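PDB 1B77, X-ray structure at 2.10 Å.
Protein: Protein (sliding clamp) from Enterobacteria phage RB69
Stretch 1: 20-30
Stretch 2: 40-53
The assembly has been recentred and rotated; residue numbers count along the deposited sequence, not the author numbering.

Stretch 1 20-30: GILLSQGKFIM
Stretch 2 40-53: AEANISDEIDFDVA

The two stretches of the RB69 sliding clamp run antiparallel and bury 1103 Å² between them, in separate ladders whose register shifts by one residue between Leu23 and Gly26. Stretch 1 enters in extended conformation: Ile21 (phi/psi -162/158) is a t,t rotamer, and its carbonyl O lies 3.4 Å from Ala53 CA in a CA-H...O contact. Leu22 (-115/118) faces Ala53 as a non-hydrogen-bonded pair, with CA atoms 4.3 Å apart; its t,p side chain shares a sheet face with the alanine methyl and brings CD1 to 4.0 Å from Ala53 CB.

Leu23 (-96/134; m,t) forms the hydrogen-bonded pair with Val52 (-162/141; p), CA to CA 5.6 Å. Leu23 N donates to Val52 O at 3.1 Å and Val52 N to Leu23 O at 3.2 Å, both nearly straight. On the opposite face from Leu22, Leu23 CB packs 4.1 Å from Ile48 CD1.

At Ser24 (-121/146; m) the strand gives way to loop, and CB points away overall although it lies 3.7 Å from Asp51 OD1. Asp51 (-92/135; chi1 -50°, chi2 -88°) instead serves Gln25 with both carboxylate oxygens: Gln25 N donates to OD1 of Asp51 at 3.2 Å, and Gln25 NE2 donates to Asp51 OD2 at 2.8 Å. The glutamine (-53/138) reaches it with chi angles of -57°, -175° and 47°, while Gln25 CA approaches Ile48 O at 3.0 Å.

Gly26 resumes the pairing with Ile48 (-80/121; m,t). Gly26 N donates to Ile48 O at 3.0 Å, and Ile48 N returns a bond to Gly26 O at 2.9 Å. Its backbone angles of 132/-173 call for glycine, because a CB would be jammed against the carbonyl O of Gln25.

The chain turns a corner at Lys27 (-110/39; m,t,t,t), answered by the corner at Ser45 (-90/-8) and Asp46 (-97/150) in stretch 2; across it the register changes again, from Gly26-Ile48 to Phe28-Asn43. Across the change of direction Lys27 O accepts from Ile44 N at 2.8 Å and 174°, and Lys27 CA lies 3.6 Å from Asp46 O.

Strands 28-30 and 40-44 then pair, their N-to-C directions 166° apart, close to antiparallel, and their axes 4.7 Å apart at closest approach. Phe28 (-135/139; chi1 178°, chi2 75°) opposes Asn43 (-91/135; chi1 -67°) without mutual backbone bonds. Asn43 ND2 meets the edge of the Phe28 ring, 3.4 Å from CD1, and Phe28 CZ is 3.7 Å from Glu41 CB.

Ile29 (-133/149; p,t) pairs with Ala42 (-166/148): Ile29 N donates to Ala42 O at 3.0 Å, and Ala42 N to Ile29 O at 2.9 Å. Its buried side chain packs against two isoleucines, with Ile29 CG2 3.8 Å from Ile44 CD1 and 3.9 Å from Ile48 CD1. Ile44 (-120/165) is p,t.

Met30 (-156/160; p,t,t) closes opposite Glu41 (-153/156; p,t, chi3 48°), a non-hydrogen-bonded pair whose CB atoms, Met30 CB and Glu41 CB, stand 4.0 Å apart. Met30 CA also lies 3.1 Å from Ala40 O.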

# COMPACT_ATOMS: atom_id res chain seq x y z
N GLY A 20 -19.62 1.45 -15.40
CA GLY A 20 -20.37 0.45 -16.13
C GLY A 20 -20.17 0.61 -17.62
O GLY A 20 -19.59 1.60 -18.06
N ILE A 21 -20.64 -0.34 -18.41
CA ILE A 21 -20.48 -0.23 -19.85
C ILE A 21 -21.42 -1.14 -20.64
O ILE A 21 -21.94 -2.13 -20.12
CB ILE A 21 -19.03 -0.54 -20.27
CG1 ILE A 21 -18.79 -0.12 -21.72
CG2 ILE A 21 -18.74 -2.01 -20.10
CD1 ILE A 21 -17.34 -0.17 -22.12
N LEU A 22 -21.66 -0.78 -21.89
CA LEU A 22 -22.47 -1.62 -22.75
C LEU A 22 -21.53 -2.12 -23.85
O LEU A 22 -20.96 -1.32 -24.58
CB LEU A 22 -23.63 -0.83 -23.38
CG LEU A 22 -24.44 -1.61 -24.43
CD1 LEU A 22 -25.13 -2.83 -23.78
CD2 LEU A 22 -25.48 -0.70 -25.07
N LEU A 23 -21.34 -3.43 -23.92
CA LEU A 23 -20.49 -4.00 -24.96
C LEU A 23 -21.40 -4.42 -26.10
O LEU A 23 -22.45 -5.03 -25.86
CB LEU A 23 -19.72 -5.21 -24.43
CG LEU A 23 -18.73 -4.98 -23.30
CD1 LEU A 23 -18.19 -6.32 -22.82
CD2 LEU A 23 -17.60 -4.08 -23.78
N SER A 24 -21.01 -4.09 -27.33
CA SER A 24 -21.79 -4.42 -28.52
C SER A 24 -20.95 -5.27 -29.47
O SER A 24 -19.73 -5.10 -29.56
CB SER A 24 -22.23 -3.15 -29.26
OG SER A 24 -23.06 -2.34 -28.45
N GLN A 25 -21.60 -6.19 -30.17
CA GLN A 25 -20.90 -7.06 -31.10
C GLN A 25 -20.05 -6.26 -32.08
O GLN A 25 -20.48 -5.22 -32.58
CB GLN A 25 -21.92 -7.94 -31.83
CG GLN A 25 -22.78 -8.75 -30.88
CD GLN A 25 -23.71 -9.71 -31.60
OE1 GLN A 25 -23.29 -10.43 -32.51
NE2 GLN A 25 -24.98 -9.74 -31.18
N GLY A 26 -18.84 -6.74 -32.34
CA GLY A 26 -17.92 -6.07 -33.24
C GLY A 26 -16.56 -5.98 -32.59
O GLY A 26 -16.34 -6.56 -31.53
N LYS A 27 -15.63 -5.26 -33.22
CA LYS A 27 -14.30 -5.09 -32.64
C LYS A 27 -14.15 -3.66 -32.19
O LYS A 27 -13.08 -3.08 -32.31
CB LYS A 27 -13.20 -5.42 -33.66
CG LYS A 27 -13.00 -6.92 -33.83
CD LYS A 27 -11.94 -7.28 -34.88
CE LYS A 27 -11.98 -8.78 -35.14
NZ LYS A 27 -10.77 -9.36 -35.78
N PHE A 28 -15.23 -3.12 -31.64
CA PHE A 28 -15.25 -1.74 -31.21
C PHE A 28 -15.89 -1.54 -29.82
O PHE A 28 -16.91 -2.15 -29.48
CB PHE A 28 -16.01 -0.92 -32.26
CG PHE A 28 -16.15 0.53 -31.94
CD1 PHE A 28 -15.07 1.39 -32.05
CD2 PHE A 28 -17.39 1.04 -31.54
CE1 PHE A 28 -15.22 2.75 -31.78
CE2 PHE A 28 -17.54 2.39 -31.27
CZ PHE A 28 -16.45 3.25 -31.39
N ILE A 29 -15.26 -0.68 -29.02
CA ILE A 29 -15.77 -0.37 -27.69
C ILE A 29 -15.79 1.14 -27.46
O ILE A 29 -14.97 1.89 -28.02
CB ILE A 29 -14.91 -1.03 -26.59
CG1 ILE A 29 -13.45 -0.59 -26.74
CG2 ILE A 29 -15.03 -2.54 -26.67
CD1 ILE A 29 -12.56 -1.04 -25.62
N MET A 30 -16.75 1.58 -26.66
CA MET A 30 -16.87 2.99 -26.33
C MET A 30 -17.61 3.16 -25.01
O MET A 30 -18.33 2.26 -24.56
CB MET A 30 -17.60 3.75 -27.44
CG MET A 30 -19.04 3.30 -27.69
SD MET A 30 -19.87 4.36 -28.91
CE MET A 30 -21.37 3.41 -29.23
N ALA A 40 -14.87 8.03 -24.63
CA ALA A 40 -13.73 7.21 -25.04
C ALA A 40 -14.17 6.11 -26.00
O ALA A 40 -15.27 5.56 -25.87
CB ALA A 40 -13.04 6.60 -23.83
N GLU A 41 -13.30 5.79 -26.95
CA GLU A 41 -13.58 4.76 -27.93
C GLU A 41 -12.29 4.15 -28.42
O GLU A 41 -11.23 4.78 -28.39
CB GLU A 41 -14.36 5.32 -29.12
CG GLU A 41 -13.61 6.39 -29.90
CD GLU A 41 -14.27 6.69 -31.25
OE1 GLU A 41 -15.50 6.87 -31.31
OE2 GLU A 41 -13.53 6.73 -32.26
N ALA A 42 -12.38 2.91 -28.90
CA ALA A 42 -11.20 2.23 -29.39
C ALA A 42 -11.53 0.99 -30.19
O ALA A 42 -12.53 0.31 -29.93
CB ALA A 42 -10.30 1.84 -28.22
N ASN A 43 -10.68 0.70 -31.17
CA ASN A 43 -10.81 -0.49 -32.00
C ASN A 43 -9.98 -1.54 -31.28
O ASN A 43 -8.87 -1.25 -30.84
CB ASN A 43 -10.22 -0.25 -33.39
CG ASN A 43 -11.00 0.76 -34.18
OD1 ASN A 43 -10.44 1.50 -34.99
ND2 ASN A 43 -12.31 0.79 -33.98
N ILE A 44 -10.52 -2.74 -31.14
CA ILE A 44 -9.82 -3.81 -30.44
C ILE A 44 -9.57 -5.01 -31.36
O ILE A 44 -10.18 -5.11 -32.43
CB ILE A 44 -10.61 -4.27 -29.19
CG1 ILE A 44 -12.04 -4.63 -29.57
CG2 ILE A 44 -10.59 -3.18 -28.14
CD1 ILE A 44 -12.91 -5.11 -28.41
N SER A 45 -8.69 -5.91 -30.94
CA SER A 45 -8.37 -7.08 -31.75
C SER A 45 -9.28 -8.27 -31.45
O SER A 45 -9.23 -9.29 -32.15
CB SER A 45 -6.91 -7.48 -31.54
OG SER A 45 -6.65 -7.74 -30.17
N ASP A 46 -10.10 -8.14 -30.41
CA ASP A 46 -11.02 -9.21 -30.03
C ASP A 46 -12.40 -8.94 -30.62
O ASP A 46 -12.79 -7.78 -30.81
CB ASP A 46 -11.13 -9.30 -28.51
CG ASP A 46 -9.81 -9.66 -27.86
OD1 ASP A 46 -9.25 -10.71 -28.23
OD2 ASP A 46 -9.34 -8.91 -26.98
N GLU A 47 -13.14 -10.00 -30.90
CA GLU A 47 -14.47 -9.85 -31.47
C GLU A 47 -15.54 -10.08 -30.41
O GLU A 47 -15.63 -11.17 -29.85
CB GLU A 47 -14.68 -10.84 -32.61
CG GLU A 47 -16.05 -10.71 -33.26
CD GLU A 47 -16.19 -9.44 -34.07
OE1 GLU A 47 -15.44 -8.47 -33.81
OE2 GLU A 47 -17.06 -9.39 -34.98
N ILE A 48 -16.35 -9.06 -30.13
CA ILE A 48 -17.42 -9.21 -29.16
C ILE A 48 -18.56 -9.92 -29.89
O ILE A 48 -19.06 -9.41 -30.90
CB ILE A 48 -17.90 -7.84 -28.66
CG1 ILE A 48 -16.75 -7.12 -27.95
CG2 ILE A 48 -19.11 -8.01 -27.76
CD1 ILE A 48 -17.08 -5.72 -27.49
N ASP A 49 -18.98 -11.08 -29.39
CA ASP A 49 -20.02 -11.86 -30.05
C ASP A 49 -21.40 -11.91 -29.41
O ASP A 49 -22.22 -12.76 -29.75
CB ASP A 49 -19.52 -13.28 -30.32
CG ASP A 49 -19.08 -14.01 -29.06
OD1 ASP A 49 -19.43 -13.56 -27.95
OD2 ASP A 49 -18.39 -15.05 -29.19
N PHE A 50 -21.66 -11.02 -28.46
CA PHE A 50 -22.98 -10.93 -27.86
C PHE A 50 -23.08 -9.59 -27.16
O PHE A 50 -22.07 -9.04 -26.72
CB PHE A 50 -23.26 -12.10 -26.89
CG PHE A 50 -22.43 -12.10 -25.64
CD1 PHE A 50 -21.10 -12.52 -25.68
CD2 PHE A 50 -22.99 -11.73 -24.42
CE1 PHE A 50 -20.34 -12.57 -24.52
CE2 PHE A 50 -22.23 -11.78 -23.25
CZ PHE A 50 -20.91 -12.20 -23.30
N ASP A 51 -24.28 -9.03 -27.11
CA ASP A 51 -24.47 -7.74 -26.47
C ASP A 51 -24.83 -7.94 -25.00
O ASP A 51 -25.66 -8.79 -24.65
CB ASP A 51 -25.57 -6.96 -27.18
CG ASP A 51 -25.35 -6.92 -28.68
OD1 ASP A 51 -24.64 -6.01 -29.15
OD2 ASP A 51 -25.87 -7.82 -29.38
N VAL A 52 -24.19 -7.16 -24.13
CA VAL A 52 -24.44 -7.28 -22.71
C VAL A 52 -23.95 -6.05 -21.97
O VAL A 52 -22.91 -5.49 -22.28
CB VAL A 52 -23.75 -8.55 -22.13
CG1 VAL A 52 -22.24 -8.41 -22.22
CG2 VAL A 52 -24.22 -8.81 -20.69
N ALA A 53 -24.73 -5.63 -20.98
CA ALA A 53 -24.39 -4.48 -20.18
C ALA A 53 -23.75 -4.94 -18.88
O ALA A 53 -24.21 -5.89 -18.24
CB ALA A 53 -25.64 -3.66 -19.89